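Local coordinates for alanine racemase (PDB 3E6E), which is an alanine racemase family protein with a TIM-type barrel in its N-terminal domain and a largely beta C-terminal domain, at residues T343-M346 / V347-L351; E73-E76 / A77-D81. The protein carries 1 engineered substitution. All coordinates share one frame; numbering follows the deposited sequence.

How the contacts relate
Contacts 1 and 2 are local arrangements at the ends of two different helices, one at a start and one at an exit. Contact 1, at 343-351, is the capped start of helix 344-351 in the C-terminal domain; contact 2, at 73-81, is the glycine-containing exit of helix 68-76 in the parallel-stranded N-terminal domain. Their centres are about 33 Å apart, on opposite sides of the chain's centre, and they share no element of structure. Contact 1 is partly buried and relies on regular helical bonds and a threonine hydroxyl. Contact 2 lies at the surface, where an arginine of the helix reaches loop carbonyls while L74 and V79 keep an apolar side inward.

Contact 1. Residues T343-M346 / V347-L351; sequences TLQM and VAEKL
V347 packs back on the first residues of helix 344-351, an N-terminal turn closed by a capping box between T343 and M346. The evidence for regular winding is a run of backbone bonds: V347 N gives to T343 O at 3.1 Å, A348 N to L344 O at 2.7 Å, and K350 N to M346 O at 2.9 Å. The valine branch follows this path. With CG2 beside the backbone N and CG1 anti to it (chi1 175°), CG2 rests 3.5 Å from T343 O, while CB lies 3.2 Å from L344 O. On another side, the amide of Q345 meets the carboxylate end of E349, their planes turned 77° from each other, and E349 CG approaches Q345 O to 3.4 Å.

The cap positions this first shell. M346 N reaches T343 OG1 along a nearly straight bond of 3.0 Å, N-H...O angle 172°, which satisfies a first-turn N-H. A weak bond from T343 N to M346 SD adds to the closure. Farther out, the helix packs against helix 355-361: L344 and Q345 touch H355, and V347 and L351 touch V358. K350 leads away from the turn: its NZ is hydrogen-bonded to Q295 O, whereas its CB stays near the helix backbone, 3.5 Å from M346 O.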
ATOM      1  N   THR A 343      13.370  12.235   6.362  1.00 15.46           N
ATOM      2  CA  THR A 343      13.530  10.900   6.922  1.00 14.24           C
ATOM      3  C   THR A 343      12.185  10.221   7.014  1.00 15.29           C
ATOM      4  O   THR A 343      11.153  10.877   7.034  1.00 17.60           O
ATOM      5  CB  THR A 343      14.070  10.981   8.332  1.00 12.12           C
ATOM      6  OG1 THR A 343      13.018  11.436   9.201  1.00 12.41           O
ATOM      7  CG2 THR A 343      15.227  11.956   8.403  1.00  7.78           C
ATOM      8  N   LEU A 344      12.188   8.902   7.085  1.00 15.93           N
ATOM      9  CA  LEU A 344      10.935   8.189   7.204  1.00 17.44           C
ATOM     10  C   LEU A 344      10.189   8.674   8.462  1.00 17.47           C
ATOM     11  O   LEU A 344       8.968   8.846   8.440  1.00 17.62           O
ATOM     12  CB  LEU A 344      11.205   6.691   7.298  1.00 20.31           C
ATOM     13  CG  LEU A 344      10.514   5.840   6.241  1.00 21.02           C
ATOM     14  CD1 LEU A 344      10.991   6.251   4.856  1.00 19.93           C
ATOM     15  CD2 LEU A 344      10.828   4.381   6.513  1.00 23.93           C
ATOM     16  N   GLN A 345      10.919   8.901   9.554  1.00 15.84           N
ATOM     17  CA  GLN A 345      10.291   9.355  10.788  1.00 16.45           C
ATOM     18  C   GLN A 345       9.456  10.590  10.541  1.00 16.64           C
ATOM     19  O   GLN A 345       8.291  10.650  10.945  1.00 15.49           O
ATOM     20  CB  GLN A 345      11.334   9.672  11.853  1.00 17.65           C
ATOM     21  CG  GLN A 345      11.310   8.717  13.033  1.00 21.40           C
ATOM     22  CD  GLN A 345       9.973   8.686  13.735  1.00 20.25           C
ATOM     23  OE1 GLN A 345       9.548   9.675  14.330  1.00 20.24           O
ATOM     24  NE2 GLN A 345       9.299   7.540  13.672  1.00 20.86           N
ATOM     25  N   MET A 346      10.066  11.579   9.883  1.00 16.57           N
ATOM     26  CA  MET A 346       9.383  12.826   9.565  1.00 14.23           C
ATOM     27  C   MET A 346       8.098  12.498   8.822  1.00 15.45           C
ATOM     28  O   MET A 346       7.029  13.043   9.131  1.00 15.03           O
ATOM     29  CB  MET A 346      10.288  13.701   8.719  1.00 12.87           C
ATOM     30  CG  MET A 346      11.375  14.369   9.522  1.00 13.98           C
ATOM     31  SD  MET A 346      12.747  14.898   8.495  1.00 17.15           S
ATOM     32  CE  MET A 346      12.016  16.366   7.706  1.00 16.08           C
ATOM     33  N   VAL A 347       8.197  11.582   7.860  1.00 14.35           N
ATOM     34  CA  VAL A 347       7.028  11.172   7.102  1.00 14.91           C
ATOM     35  C   VAL A 347       5.997  10.541   8.035  1.00 16.68           C
ATOM     36  O   VAL A 347       4.791  10.790   7.916  1.00 18.00           O
ATOM     37  CB  VAL A 347       7.393  10.147   6.025  1.00 14.56           C
ATOM     38  CG1 VAL A 347       6.130   9.655   5.332  1.00 12.84           C
ATOM     39  CG2 VAL A 347       8.348  10.772   5.022  1.00 13.41           C
ATOM     40  N   ALA A 348       6.480   9.714   8.959  1.00 16.97           N
ATOM     41  CA  ALA A 348       5.609   9.032   9.914  1.00 16.31           C
ATOM     42  C   ALA A 348       4.929  10.040  10.822  1.00 16.50           C
ATOM     43  O   ALA A 348       3.727   9.961  11.070  1.00 15.47           O
ATOM     44  CB  ALA A 348       6.424   8.042  10.750  1.00 16.61           C
ATOM     45  N   GLU A 349       5.707  10.991  11.324  1.00 17.29           N
ATOM     46  CA  GLU A 349       5.155  11.997  12.210  1.00 20.60           C
ATOM     47  C   GLU A 349       4.103  12.856  11.528  1.00 20.98           C
ATOM     48  O   GLU A 349       3.084  13.171  12.132  1.00 23.46           O
ATOM     49  CB  GLU A 349       6.270  12.860  12.796  1.00 21.38           C
ATOM     50  CG  GLU A 349       7.074  12.096  13.821  1.00 25.26           C
ATOM     51  CD  GLU A 349       8.193  12.900  14.424  1.00 29.14           C
ATOM     52  OE1 GLU A 349       8.903  12.334  15.280  1.00 33.29           O
ATOM     53  OE2 GLU A 349       8.378  14.081  14.053  1.00 31.36           O
ATOM     54  N   LYS A 350       4.332  13.218  10.270  1.00 21.51           N
ATOM     55  CA  LYS A 350       3.371  14.029   9.534  1.00 20.60           C
ATOM     56  C   LYS A 350       2.121  13.208   9.279  1.00 19.89           C
ATOM     57  O   LYS A 350       1.023  13.745   9.178  1.00 19.59           O
ATOM     58  CB  LYS A 350       3.964  14.470   8.197  1.00 22.64           C
ATOM     59  CG  LYS A 350       2.946  15.034   7.215  1.00 23.65           C
ATOM     60  CD  LYS A 350       2.415  16.398   7.642  1.00 23.32           C
ATOM     61  CE  LYS A 350       1.242  16.824   6.760  1.00 22.88           C
ATOM     62  NZ  LYS A 350       0.957  18.277   6.884  1.00 22.94           N
ATOM     63  N   LEU A 351       2.304  11.898   9.175  1.00 19.28           N
ATOM     64  CA  LEU A 351       1.205  10.971   8.930  1.00 20.14           C
ATOM     65  C   LEU A 351       0.555  10.524  10.250  1.00 21.32           C
ATOM     66  O   LEU A 351      -0.496   9.889  10.255  1.00 20.54           O
ATOM     67  CB  LEU A 351       1.737   9.767   8.141  1.00 19.56           C
ATOM     68  CG  LEU A 351       1.230   9.553   6.709  1.00 18.87           C
ATOM     69  CD1 LEU A 351       0.844  10.879   6.060  1.00 18.06           C
ATOM     70  CD2 LEU A 351       2.301   8.860   5.906  1.00 16.16           C
TER

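Contact 2. Residues E73-E76 / A77-D81; sequences ELRE and AGVQD
R75 lays its side chain along the loop that leaves helix 68-76, with CD 3.4 Å from V79 O. CG stands beside the backbone N (chi1 -78°) and the chain bends at chi2, which carries the guanidinium past the helix end to the loop carbonyls. There NH1 donates to V79 O at 3.0 Å, from above the carbonyl plane, and this oxygen is itself tilted out of the guanidinium plane. D81 O sits instead at the edge of the group and is also bonded to NH1, although the modelled separation is so short that its exact value is doubtful.

Beneath this grip the helix ends in a Schellman motif. V79 N closes back to L74 O at 3.1 Å and G78 N to R75 O at 2.8 Å, while G78 leaves helical geometry with a positive phi of 105°. The same reversal brings V79 over the last turn: its CB is 3.2 Å from L74 O, and L74 CD2 meets V79 CG2 at 4.3 Å. Both side chains also touch F63 of strand 62-65.

The other guanidinium nitrogens bond to a second loop, NE to Y100 O and NH2 to D101 O. D81 OD1 lies 6.0 Å from R75 NH1, so within 73-81 backbone carbonyls, not the D81 carboxylate, bind the group. With backbone oxygens holding all three nitrogens, its rotation is fixed and its positive charge is probably stabilised by the carbonyl dipoles around it.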
ATOM      1  N   GLU A  73       9.205 -18.241  -0.740  1.00 28.98           N
ATOM      2  CA  GLU A  73       9.981 -17.363  -1.591  1.00 27.63           C
ATOM      3  C   GLU A  73      11.433 -17.498  -1.169  1.00 28.08           C
ATOM      4  O   GLU A  73      12.311 -17.713  -2.010  1.00 28.27           O
ATOM      5  CB  GLU A  73       9.519 -15.908  -1.454  1.00 28.61           C
ATOM      6  CG  GLU A  73      10.464 -14.901  -2.118  1.00 31.14           C
ATOM      7  CD  GLU A  73       9.849 -13.521  -2.310  1.00 32.60           C
ATOM      8  OE1 GLU A  73       9.155 -13.317  -3.330  1.00 32.96           O
ATOM      9  OE2 GLU A  73      10.057 -12.644  -1.443  1.00 33.77           O
ATOM     10  N   LEU A  74      11.692 -17.408   0.133  1.00 26.74           N
ATOM     11  CA  LEU A  74      13.067 -17.527   0.618  1.00 27.48           C
ATOM     12  C   LEU A  74      13.739 -18.826   0.180  1.00 27.64           C
ATOM     13  O   LEU A  74      14.932 -18.846  -0.148  1.00 26.33           O
ATOM     14  CB  LEU A  74      13.115 -17.422   2.139  1.00 27.38           C
ATOM     15  CG  LEU A  74      12.775 -16.041   2.689  1.00 29.48           C
ATOM     16  CD1 LEU A  74      12.936 -16.023   4.203  1.00 29.87           C
ATOM     17  CD2 LEU A  74      13.694 -15.011   2.041  1.00 29.11           C
ATOM     18  N   ARG A  75      12.978 -19.911   0.177  1.00 27.23           N
ATOM     19  CA  ARG A  75      13.541 -21.180  -0.228  1.00 27.91           C
ATOM     20  C   ARG A  75      13.853 -21.163  -1.713  1.00 28.65           C
ATOM     21  O   ARG A  75      14.980 -21.463  -2.117  1.00 28.10           O
ATOM     22  CB  ARG A  75      12.590 -22.335   0.104  1.00 27.43           C
ATOM     23  CG  ARG A  75      12.583 -22.752   1.578  1.00 26.59           C
ATOM     24  CD  ARG A  75      13.969 -22.679   2.212  1.00 25.47           C
ATOM     25  NE  ARG A  75      14.063 -23.529   3.398  1.00 27.41           N
ATOM     26  CZ  ARG A  75      14.962 -23.384   4.370  1.00 26.81           C
ATOM     27  NH1 ARG A  75      15.861 -22.403   4.318  1.00 26.44           N
ATOM     28  NH2 ARG A  75      14.972 -24.236   5.387  1.00 26.76           N
ATOM     29  N   GLU A  76      12.856 -20.806  -2.521  1.00 28.93           N
ATOM     30  CA  GLU A  76      13.034 -20.748  -3.965  1.00 29.40           C
ATOM     31  C   GLU A  76      14.179 -19.821  -4.356  1.00 28.84           C
ATOM     32  O   GLU A  76      14.773 -19.970  -5.420  1.00 29.67           O
ATOM     33  CB  GLU A  76      11.739 -20.286  -4.637  1.00 31.07           C
ATOM     34  CG  GLU A  76      10.714 -21.395  -4.823  1.00 34.23           C
ATOM     35  CD  GLU A  76       9.352 -20.878  -5.252  1.00 37.13           C
ATOM     36  OE1 GLU A  76       8.407 -21.695  -5.336  1.00 38.47           O
ATOM     37  OE2 GLU A  76       9.219 -19.657  -5.504  1.00 39.68           O
ATOM     38  N   ALA A  77      14.501 -18.882  -3.477  1.00 28.13           N
ATOM     39  CA  ALA A  77      15.564 -17.926  -3.742  1.00 27.66           C
ATOM     40  C   ALA A  77      16.947 -18.483  -3.485  1.00 27.45           C
ATOM     41  O   ALA A  77      17.940 -17.883  -3.892  1.00 26.65           O
ATOM     42  CB  ALA A  77      15.350 -16.666  -2.905  1.00 29.83           C
ATOM     43  N   GLY A  78      17.019 -19.618  -2.793  1.00 27.50           N
ATOM     44  CA  GLY A  78      18.311 -20.216  -2.507  1.00 26.76           C
ATOM     45  C   GLY A  78      18.779 -20.045  -1.075  1.00 27.29           C
ATOM     46  O   GLY A  78      19.934 -20.303  -0.766  1.00 27.36           O
ATOM     47  N   VAL A  79      17.900 -19.585  -0.193  1.00 28.61           N
ATOM     48  CA  VAL A  79      18.277 -19.442   1.208  1.00 30.27           C
ATOM     49  C   VAL A  79      18.182 -20.836   1.813  1.00 30.48           C
ATOM     50  O   VAL A  79      17.138 -21.484   1.728  1.00 29.69           O
ATOM     51  CB  VAL A  79      17.327 -18.500   1.968  1.00 31.23           C
ATOM     52  CG1 VAL A  79      17.683 -18.494   3.454  1.00 31.86           C
ATOM     53  CG2 VAL A  79      17.430 -17.097   1.398  1.00 30.96           C
ATOM     54  N   GLN A  80      19.274 -21.295   2.416  1.00 31.81           N
ATOM     55  CA  GLN A  80      19.321 -22.632   3.000  1.00 30.88           C
ATOM     56  C   GLN A  80      19.334 -22.601   4.511  1.00 28.94           C
ATOM     57  O   GLN A  80      19.366 -23.643   5.150  1.00 30.06           O
ATOM     58  CB  GLN A  80      20.555 -23.381   2.500  1.00 31.23           C
ATOM     59  CG  GLN A  80      20.621 -23.514   0.995  1.00 34.56           C
ATOM     60  CD  GLN A  80      21.945 -24.082   0.526  1.00 37.62           C
ATOM     61  OE1 GLN A  80      22.454 -23.706  -0.535  1.00 38.97           O
ATOM     62  NE2 GLN A  80      22.514 -24.996   1.312  1.00 38.59           N
ATOM     63  N   ASP A  81      19.308 -21.407   5.081  1.00 27.11           N
ATOM     64  CA  ASP A  81      19.320 -21.270   6.527  1.00 24.33           C
ATOM     65  C   ASP A  81      17.917 -21.491   7.083  1.00 23.15           C
ATOM     66  O   ASP A  81      16.942 -21.577   6.338  1.00 20.08           O
ATOM     67  CB  ASP A  81      19.804 -19.872   6.935  1.00 24.72           C
ATOM     68  CG  ASP A  81      20.933 -19.363   6.065  1.00 24.34           C
ATOM     69  OD1 ASP A  81      20.635 -18.865   4.952  1.00 25.36           O
ATOM     70  OD2 ASP A  81      22.110 -19.467   6.491  1.00 21.60           O
TER